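PDB 4RF6: arginine kinase, which catalyses the reversible transfer of a phosphoryl group from ATP to L-arginine, giving N(omega)-phospho-L-arginine and ADP, as a phosphagen kinase with two tandem kinase units in one chain. Local coordinates for residues Val65-Ser70 with Gly198-Glu203; Ser70-Tyr75 with Ser277-Leu282; Glu94-Pro99 with Arg337-Leu342. All coordinates share one frame; numbering follows the deposited sequence.

Contact 1: residues Val65-Ser70 with Gly198-Glu203; sequences VVNLDS and GDRFLE
Asp69 and Arg200 reach toward each other tip to tip, and the carboxylate and guanidinium lie nearly coplanar, their planes 18° apart. The guanidinium grips end-on: NH2 of Arg200 gives a nearly straight bond to OD2 of Asp69 (2.7 Å), and NH1 of Arg200 another to OD1 of Asp69 (2.9 Å), a bidentate salt bridge in which each oxygen uses its syn lone pair. NH1 of Arg200 also donates to OD1 of Asn67 (3.0 Å), which lies tilted out of the guanidinium plane. The Asn67 amide is turned 54° from that plane, and its ND2 donates in turn to the backbone O of Arg200 (3.3 Å), approaching from above the carbonyl plane. Ser63 O, in helix 57-66, is a second acceptor for ND2. Phe201, with CG anti to its own carbonyl carbon (chi1 -65°), lays one ring face against the Asn67 amide, CG of Asn67 being offset toward the rim and CB of Asn67 3.6 Å from CE1 of Phe201. Ser70 OG sits at the ring edge, and CE2 of Phe201 lies over the centre of the Arg200 guanidinium. The type I turn Asn67-Ser70 that follows helix 57-66 is thus fastened to the first turn of helix 200-205: both Asp69 oxygens are gripped, and NH1 of Arg200 serves two acceptors, which fixes the rotation of the guanidinium.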
loop_
_atom_site.group_PDB
_atom_site.type_symbol
_atom_site.label_atom_id
_atom_site.label_comp_id
_atom_site.label_asym_id
_atom_site.label_seq_id
_atom_site.Cartn_x
_atom_site.Cartn_y
_atom_site.Cartn_z
ATOM N N VAL A 65 -37.296 -1.175 13.025
ATOM C CA VAL A 65 -38.215 -0.332 13.784
ATOM C C VAL A 65 -37.436 0.510 14.792
ATOM O O VAL A 65 -37.719 1.699 14.978
ATOM C CB VAL A 65 -39.276 -1.161 14.524
ATOM C CG1 VAL A 65 -40.336 -0.245 15.115
ATOM C CG2 VAL A 65 -39.919 -2.170 13.583
ATOM N N VAL A 66 -36.458 -0.119 15.444
ATOM C CA VAL A 66 -35.571 0.580 16.369
ATOM C C VAL A 66 -34.805 1.663 15.619
ATOM O O VAL A 66 -34.709 2.804 16.076
ATOM C CB VAL A 66 -34.571 -0.383 17.043
ATOM C CG1 VAL A 66 -33.482 0.389 17.795
ATOM C CG2 VAL A 66 -35.296 -1.337 17.981
ATOM N N ASN A 67 -34.270 1.291 14.460
ATOM C CA ASN A 67 -33.534 2.215 13.608
ATOM C C ASN A 67 -34.361 2.575 12.381
ATOM O O ASN A 67 -34.230 1.948 11.327
ATOM C CB ASN A 67 -32.199 1.599 13.182
ATOM C CG ASN A 67 -31.408 1.049 14.356
ATOM O OD1 ASN A 67 -30.816 1.804 15.127
ATOM N ND2 ASN A 67 -31.396 -0.275 14.497
ATOM N N LEU A 68 -35.210 3.588 12.528
ATOM C CA LEU A 68 -36.151 3.984 11.480
ATOM C C LEU A 68 -35.463 4.456 10.198
ATOM O O LEU A 68 -36.073 4.471 9.127
ATOM C CB LEU A 68 -37.093 5.072 12.003
ATOM C CG LEU A 68 -38.086 4.623 13.075
ATOM C CD1 LEU A 68 -38.775 5.822 13.710
ATOM C CD2 LEU A 68 -39.115 3.653 12.495
ATOM N N ASP A 69 -34.192 4.836 10.315
ATOM C CA ASP A 69 -33.420 5.312 9.172
ATOM C C ASP A 69 -32.839 4.170 8.327
ATOM O O ASP A 69 -32.094 4.412 7.372
ATOM C CB ASP A 69 -32.296 6.234 9.645
ATOM C CG ASP A 69 -31.341 5.547 10.602
ATOM O OD1 ASP A 69 -31.801 4.711 11.409
ATOM O OD2 ASP A 69 -30.129 5.844 10.547
ATOM N N SER A 70 -33.187 2.935 8.682
ATOM C CA SER A 70 -32.658 1.745 8.016
ATOM C C SER A 70 -32.944 1.736 6.523
ATOM O O SER A 70 -33.992 2.208 6.081
ATOM C CB SER A 70 -33.253 0.479 8.641
ATOM O OG SER A 70 -33.036 0.445 10.034
ATOM N N GLY A 198 -21.131 -4.702 17.982
ATOM C CA GLY A 198 -21.898 -4.258 16.830
ATOM C C GLY A 198 -22.651 -2.979 17.112
ATOM O O GLY A 198 -23.004 -2.713 18.260
ATOM N N ASP A 199 -22.890 -2.183 16.073
ATOM C CA ASP A 199 -23.584 -0.907 16.243
ATOM C C ASP A 199 -25.070 -1.073 16.564
ATOM O O ASP A 199 -25.546 -2.192 16.777
ATOM C CB ASP A 199 -23.391 -0.002 15.021
ATOM C CG ASP A 199 -23.902 -0.626 13.731
ATOM O OD1 ASP A 199 -24.760 -1.538 13.784
ATOM O OD2 ASP A 199 -23.447 -0.188 12.652
ATOM N N ARG A 200 -25.799 0.042 16.581
ATOM C CA ARG A 200 -27.216 0.037 16.938
ATOM C C ARG A 200 -28.050 -0.886 16.054
ATOM O O ARG A 200 -29.067 -1.417 16.495
ATOM C CB ARG A 200 -27.789 1.458 16.896
ATOM C CG ARG A 200 -27.587 2.188 15.567
ATOM C CD ARG A 200 -28.090 3.629 15.650
ATOM N NE ARG A 200 -27.767 4.413 14.458
ATOM C CZ ARG A 200 -28.605 4.620 13.446
ATOM N NH1 ARG A 200 -29.823 4.097 13.466
ATOM N NH2 ARG A 200 -28.224 5.351 12.408
ATOM N N PHE A 201 -27.615 -1.077 14.812
ATOM C CA PHE A 201 -28.331 -1.941 13.880
ATOM C C PHE A 201 -28.194 -3.416 14.266
ATOM O O PHE A 201 -29.184 -4.150 14.290
ATOM C CB PHE A 201 -27.841 -1.713 12.444
ATOM C CG PHE A 201 -28.134 -0.335 11.908
ATOM C CD1 PHE A 201 -29.342 -0.067 11.273
ATOM C CD2 PHE A 201 -27.198 0.688 12.024
ATOM C CE1 PHE A 201 -29.620 1.198 10.771
ATOM C CE2 PHE A 201 -27.470 1.957 11.526
ATOM C CZ PHE A 201 -28.682 2.212 10.901
ATOM N N LEU A 202 -26.969 -3.844 14.569
ATOM C CA LEU A 202 -26.710 -5.224 14.984
ATOM C C LEU A 202 -27.266 -5.488 16.383
ATOM O O LEU A 202 -27.795 -6.572 16.670
ATOM C CB LEU A 202 -25.210 -5.521 14.955
ATOM C CG LEU A 202 -24.522 -5.298 13.612
ATOM C CD1 LEU A 202 -23.102 -5.838 13.641
ATOM C CD2 LEU A 202 -25.317 -5.938 12.491
ATOM N N GLU A 203 -27.139 -4.486 17.248
ATOM C CA GLU A 203 -27.711 -4.550 18.592
ATOM C C GLU A 203 -29.201 -4.894 18.536
ATOM O O GLU A 203 -29.652 -5.863 19.147
ATOM C CB GLU A 203 -27.496 -3.214 19.313
ATOM C CG GLU A 203 -28.137 -3.130 20.691
ATOM C CD GLU A 203 -27.490 -4.055 21.706
ATOM O OE1 GLU A 203 -26.327 -4.463 21.498
ATOM O OE2 GLU A 203 -28.154 -4.372 22.714
#

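Contact 2: residues Ser70-Tyr75 with Ser277-Leu282; sequences SGVGVY and SCPSNL
Tyr75 and Cys278 bring the two loops closest, their CA atoms 4.8 Å apart, and no hydrogen bond crosses between the segments; the backbones meet instead through a CA-H...O contact from CA of Tyr75 to O of Ser277 (3.3 Å). Beside it, O of Val74 lies 3.4 Å from CD of Pro279. The proline ring is the apolar centre of the contact. Its CG touches CG2 of Val74 at 3.8 Å, the two side chains crossing at about a right angle, and CG1 of Val72 at 4.0 Å, where valine and proline slide past each other in opposite directions. Val74 turns CG2 between its backbone N and carbonyl carbon (CG1 at chi1 -54°), which sets that methyl against the proline. Residues Gly71-Tyr75 belong to the guanidino-specificity loop of the small N-terminal domain of phosphagen kinases, a substrate-binding segment by similarity, and Cys278 is the substrate-site cysteine of the large catalytic domain, likewise by similarity; the contact is consistent with a position at the guanidino substrate pocket, where the two domains meet. Cys278 approaches the Tyr75 ring obliquely, CB of Cys278 lying 3.9 Å from CE2 of Tyr75; the position of SG is doubtful, so a sulfur-aromatic contact with the ring is tentative. OH of Tyr75, at the far end of the ring, packs on Phe201 and Leu202 of helix 200-205. After Cys278 a short 3-10 turn begins at Pro279, and Asn281 N closes back onto O of Cys278 (3.0 Å). Within the catalytic domain OG of Ser277 bonds O of Glu232, which by similarity binds substrate.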
loop_
_atom_site.group_PDB
_atom_site.type_symbol
_atom_site.label_atom_id
_atom_site.label_comp_id
_atom_site.label_asym_id
_atom_site.label_seq_id
_atom_site.Cartn_x
_atom_site.Cartn_y
_atom_site.Cartn_z
ATOM N N SER A 70 -33.187 2.935 8.682
ATOM C CA SER A 70 -32.658 1.745 8.016
ATOM C C SER A 70 -32.944 1.736 6.523
ATOM O O SER A 70 -33.992 2.208 6.081
ATOM C CB SER A 70 -33.253 0.479 8.641
ATOM O OG SER A 70 -33.036 0.445 10.034
ATOM N N GLY A 71 -32.013 1.185 5.750
ATOM C CA GLY A 71 -32.230 0.985 4.329
ATOM C C GLY A 71 -33.079 -0.252 4.104
ATOM O O GLY A 71 -34.094 -0.213 3.402
ATOM N N VAL A 72 -32.663 -1.356 4.722
ATOM C CA VAL A 72 -33.370 -2.629 4.614
ATOM C C VAL A 72 -34.283 -2.850 5.826
ATOM O O VAL A 72 -35.511 -2.832 5.700
ATOM C CB VAL A 72 -32.384 -3.797 4.476
ATOM C CG1 VAL A 72 -33.133 -5.107 4.336
ATOM C CG2 VAL A 72 -31.473 -3.578 3.271
ATOM N N GLY A 73 -33.686 -3.072 6.993
ATOM C CA GLY A 73 -34.441 -3.116 8.232
ATOM C C GLY A 73 -34.968 -4.459 8.708
ATOM O O GLY A 73 -35.784 -4.507 9.637
ATOM N N VAL A 74 -34.534 -5.548 8.076
ATOM C CA VAL A 74 -34.822 -6.884 8.603
ATOM C C VAL A 74 -33.562 -7.752 8.626
ATOM O O VAL A 74 -32.656 -7.573 7.805
ATOM C CB VAL A 74 -35.924 -7.619 7.812
ATOM C CG1 VAL A 74 -37.185 -6.777 7.719
ATOM C CG2 VAL A 74 -35.431 -7.996 6.423
ATOM N N TYR A 75 -33.510 -8.676 9.580
ATOM C CA TYR A 75 -32.473 -9.699 9.616
ATOM C C TYR A 75 -33.158 -11.046 9.807
ATOM O O TYR A 75 -34.198 -11.128 10.463
ATOM C CB TYR A 75 -31.489 -9.446 10.759
ATOM C CG TYR A 75 -30.642 -8.196 10.604
ATOM C CD1 TYR A 75 -31.137 -6.952 10.967
ATOM C CD2 TYR A 75 -29.341 -8.267 10.114
ATOM C CE1 TYR A 75 -30.370 -5.809 10.839
ATOM C CE2 TYR A 75 -28.564 -7.127 9.977
ATOM C CZ TYR A 75 -29.087 -5.901 10.342
ATOM O OH TYR A 75 -28.323 -4.762 10.213
ATOM N N SER A 277 -27.280 -13.185 7.403
ATOM C CA SER A 277 -28.177 -12.536 8.358
ATOM C C SER A 277 -29.014 -11.439 7.702
ATOM O O SER A 277 -30.233 -11.379 7.882
ATOM C CB SER A 277 -27.376 -11.955 9.522
ATOM O OG SER A 277 -26.557 -12.940 10.117
ATOM N N CYS A 278 -28.347 -10.571 6.948
ATOM C CA CYS A 278 -29.019 -9.500 6.233
ATOM C C CYS A 278 -29.264 -9.940 4.800
ATOM O O CYS A 278 -28.352 -10.427 4.132
ATOM C CB CYS A 278 -28.172 -8.226 6.251
ATOM S SG CYS A 278 -28.930 -6.830 5.371
ATOM N N PRO A 279 -30.507 -9.786 4.313
ATOM C CA PRO A 279 -30.805 -10.217 2.939
ATOM C C PRO A 279 -29.999 -9.480 1.868
ATOM O O PRO A 279 -30.026 -9.901 0.712
ATOM C CB PRO A 279 -32.310 -9.920 2.778
ATOM C CG PRO A 279 -32.686 -9.062 3.965
ATOM C CD PRO A 279 -31.727 -9.428 5.058
ATOM N N SER A 280 -29.299 -8.408 2.230
ATOM C CA SER A 280 -28.498 -7.672 1.256
ATOM C C SER A 280 -27.290 -8.494 0.815
ATOM O O SER A 280 -26.709 -8.252 -0.253
ATOM C CB SER A 280 -28.024 -6.340 1.844
ATOM O OG SER A 280 -27.177 -6.541 2.966
ATOM N N ASN A 281 -26.924 -9.467 1.648
ATOM C CA ASN A 281 -25.714 -10.260 1.461
ATOM C C ASN A 281 -25.956 -11.674 0.943
ATOM O O ASN A 281 -25.069 -12.515 1.023
ATOM C CB ASN A 281 -24.939 -10.343 2.783
ATOM C CG ASN A 281 -24.145 -9.089 3.075
ATOM O OD1 ASN A 281 -23.435 -8.578 2.215
ATOM N ND2 ASN A 281 -24.266 -8.583 4.297
ATOM N N LEU A 282 -27.148 -11.948 0.424
ATOM C CA LEU A 282 -27.450 -13.281 -0.087
ATOM C C LEU A 282 -26.738 -13.530 -1.420
ATOM O O LEU A 282 -26.053 -12.646 -1.941
ATOM C CB LEU A 282 -28.963 -13.473 -0.237
ATOM C CG LEU A 282 -29.792 -13.407 1.049
ATOM C CD1 LEU A 282 -31.281 -13.373 0.730
ATOM C CD2 LEU A 282 -29.472 -14.578 1.966
#

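Contact 3: residues Glu94-Pro99 with Arg337-Leu342; sequences EDYHSP and RRRLGL
The His97 imidazole lies between Tyr96 and Leu340: CD1 of Tyr96 is over the centre of one face, and CD1 of Leu340 covers the opposite face, offset toward the rim. The leucine methyl makes a CH-pi contact, 3.7 Å from the ring centroid and 15° off the normal. CG of His97, anti to its own carbonyl carbon (chi1 -70°), comes within 3.6 Å of CD1 of Leu340. At the imidazole edge, a water in the ring plane bonds ND1 of His97 (2.8 Å) and accepts from N of Arg339 (2.8 Å), while NE2 of His97 meets O of Pro279. Both ring nitrogens thus have a polar partner. A second water donates to O of His97 and O of Leu340, tying the backbones together. CD of Pro99, which follows a cis peptide bond, lies over one face of the Arg338 guanidinium, 3.4 Å from NH2 of Arg338. Tyr96 and Arg339 cross obliquely, ring and guanidinium nearly coplanar (17°), with OH of Tyr96 at the guanidinium edge; NE of Arg339 bonds O of Met286. Water and packing thereby join the C-terminal end of helix 86-96, whose Tyr96 also touches helix 33-37, to the loop between strand 331-336 of the antiparallel sheet and helix 344-370.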
loop_
_atom_site.group_PDB
_atom_site.type_symbol
_atom_site.label_atom_id
_atom_site.label_comp_id
_atom_site.label_asym_id
_atom_site.label_seq_id
_atom_site.Cartn_x
_atom_site.Cartn_y
_atom_site.Cartn_z
ATOM N N GLU A 94 -36.364 -9.288 -3.688
ATOM C CA GLU A 94 -36.550 -8.959 -5.099
ATOM C C GLU A 94 -36.508 -7.450 -5.379
ATOM O O GLU A 94 -36.269 -7.035 -6.515
ATOM C CB GLU A 94 -37.826 -9.608 -5.655
ATOM C CG GLU A 94 -37.748 -11.134 -5.749
ATOM C CD GLU A 94 -38.946 -11.748 -6.459
ATOM O OE1 GLU A 94 -39.956 -11.037 -6.642
ATOM O OE2 GLU A 94 -38.871 -12.938 -6.834
ATOM N N ASP A 95 -36.739 -6.637 -4.350
ATOM C CA ASP A 95 -36.554 -5.191 -4.469
ATOM C C ASP A 95 -35.066 -4.866 -4.453
ATOM O O ASP A 95 -34.519 -4.379 -5.446
ATOM C CB ASP A 95 -37.249 -4.457 -3.318
ATOM C CG ASP A 95 -37.277 -2.937 -3.504
ATOM O OD1 ASP A 95 -36.267 -2.346 -3.941
ATOM O OD2 ASP A 95 -38.324 -2.330 -3.204
ATOM N N TYR A 96 -34.421 -5.127 -3.316
ATOM C CA TYR A 96 -33.004 -4.818 -3.130
ATOM C C TYR A 96 -32.140 -5.393 -4.240
ATOM O O TYR A 96 -31.209 -4.738 -4.699
ATOM C CB TYR A 96 -32.502 -5.345 -1.776
ATOM C CG TYR A 96 -31.042 -5.026 -1.476
ATOM C CD1 TYR A 96 -30.014 -5.830 -1.961
ATOM C CD2 TYR A 96 -30.697 -3.929 -0.698
ATOM C CE1 TYR A 96 -28.684 -5.544 -1.690
ATOM C CE2 TYR A 96 -29.370 -3.634 -0.418
ATOM C CZ TYR A 96 -28.372 -4.446 -0.919
ATOM O OH TYR A 96 -27.056 -4.168 -0.642
ATOM N N HIS A 97 -32.451 -6.617 -4.661
ATOM C CA HIS A 97 -31.614 -7.337 -5.615
ATOM C C HIS A 97 -32.146 -7.309 -7.051
ATOM O O HIS A 97 -31.721 -8.117 -7.881
ATOM C CB HIS A 97 -31.454 -8.796 -5.175
ATOM C CG HIS A 97 -30.617 -8.976 -3.946
ATOM N ND1 HIS A 97 -29.240 -9.032 -3.988
ATOM C CD2 HIS A 97 -30.960 -9.144 -2.647
ATOM C CE1 HIS A 97 -28.771 -9.207 -2.766
ATOM N NE2 HIS A 97 -29.794 -9.280 -1.933
ATOM N N SER A 98 -33.074 -6.400 -7.342
ATOM C CA SER A 98 -33.640 -6.307 -8.686
ATOM C C SER A 98 -32.515 -6.115 -9.704
ATOM O O SER A 98 -31.564 -5.376 -9.449
ATOM C CB SER A 98 -34.672 -5.176 -8.778
ATOM O OG SER A 98 -34.120 -3.945 -8.364
ATOM N N PRO A 99 -32.625 -6.767 -10.872
ATOM C CA PRO A 99 -33.814 -7.456 -11.379
ATOM C C PRO A 99 -33.901 -8.937 -11.010
ATOM O O PRO A 99 -34.652 -9.648 -11.679
ATOM C CB PRO A 99 -33.632 -7.327 -12.891
ATOM C CG PRO A 99 -32.154 -7.474 -13.066
ATOM C CD PRO A 99 -31.515 -6.833 -11.842
ATOM N N ARG A 337 -22.454 -4.258 -7.927
ATOM C CA ARG A 337 -23.782 -3.905 -7.444
ATOM C C ARG A 337 -24.639 -5.140 -7.172
ATOM O O ARG A 337 -25.661 -5.051 -6.488
ATOM C CB ARG A 337 -24.496 -2.978 -8.433
ATOM C CG ARG A 337 -24.395 -1.499 -8.080
ATOM C CD ARG A 337 -25.235 -0.629 -9.009
ATOM N NE ARG A 337 -24.735 -0.646 -10.380
ATOM C CZ ARG A 337 -24.856 0.365 -11.237
ATOM N NH1 ARG A 337 -25.459 1.486 -10.863
ATOM N NH2 ARG A 337 -24.367 0.256 -12.469
ATOM N N ARG A 338 -24.216 -6.288 -7.699
ATOM C CA ARG A 338 -25.060 -7.484 -7.714
ATOM C C ARG A 338 -24.468 -8.698 -6.974
ATOM O O ARG A 338 -23.248 -8.899 -6.951
ATOM C CB ARG A 338 -25.397 -7.859 -9.161
ATOM C CG ARG A 338 -26.178 -6.793 -9.921
ATOM C CD ARG A 338 -26.462 -7.254 -11.340
ATOM N NE ARG A 338 -27.450 -6.421 -12.026
ATOM C CZ ARG A 338 -27.952 -6.700 -13.224
ATOM N NH1 ARG A 338 -27.560 -7.789 -13.874
ATOM N NH2 ARG A 338 -28.845 -5.889 -13.776
ATOM N N ARG A 339 -25.349 -9.505 -6.381
ATOM C CA ARG A 339 -24.945 -10.693 -5.630
ATOM C C ARG A 339 -25.851 -11.891 -5.912
ATOM O O ARG A 339 -25.470 -13.045 -5.684
ATOM C CB ARG A 339 -24.969 -10.413 -4.128
ATOM C CG ARG A 339 -23.979 -9.372 -3.663
ATOM C CD ARG A 339 -23.985 -9.251 -2.147
ATOM N NE ARG A 339 -22.972 -8.307 -1.697
ATOM C CZ ARG A 339 -23.227 -7.056 -1.330
ATOM N NH1 ARG A 339 -24.474 -6.601 -1.341
ATOM N NH2 ARG A 339 -22.233 -6.264 -0.942
ATOM N N LEU A 340 -27.064 -11.613 -6.375
ATOM C CA LEU A 340 -28.005 -12.672 -6.723
ATOM C C LEU A 340 -28.185 -12.735 -8.229
ATOM O O LEU A 340 -28.501 -11.723 -8.867
ATOM C CB LEU A 340 -29.361 -12.447 -6.047
ATOM C CG LEU A 340 -29.533 -13.036 -4.647
ATOM C CD1 LEU A 340 -30.821 -12.544 -3.990
ATOM C CD2 LEU A 340 -29.515 -14.553 -4.719
ATOM N N GLY A 341 -27.969 -13.916 -8.803
ATOM C CA GLY A 341 -28.199 -14.108 -10.225
ATOM C C GLY A 341 -26.911 -14.170 -11.021
ATOM O O GLY A 341 -26.938 -14.312 -12.244
ATOM N N LEU A 342 -25.783 -14.046 -10.326
ATOM C CA LEU A 342 -24.477 -14.226 -10.954
ATOM C C LEU A 342 -23.566 -14.948 -9.979
ATOM O O LEU A 342 -23.712 -14.805 -8.765
ATOM C CB LEU A 342 -23.868 -12.888 -11.388
ATOM C CG LEU A 342 -23.127 -12.032 -10.359
ATOM C CD1 LEU A 342 -22.440 -10.862 -11.045
ATOM C CD2 LEU A 342 -24.069 -11.529 -9.277
HETATM O O HOH W 1 -28.002 -8.702 -6.454
HETATM O O HOH W 2 -29.375 -9.002 -9.339
#

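How the contacts relate
All three contacts join the N-terminal and C-terminal parts of the first phosphagen kinase repeat. Their first segments follow one another along residues 65-99, from helix 57-66 to helix 86-96; their second segments come in the same order, so the contacts interlock along the chain. Centre to centre, contact 2 lies about 11 Å from contact 1 and 13 Å from contact 3, which are 23 Å apart. Contacts 1 and 2 share Ser70 and touch where Tyr75 packs on Phe201 and Leu202; contacts 2 and 3 meet at Pro279 O and His97 NE2. Along this interdomain seam contact 2 holds the probable substrate residues, while Arg339 of contact 3 neighbours Arg133 and Arg287, predicted to bind ATP.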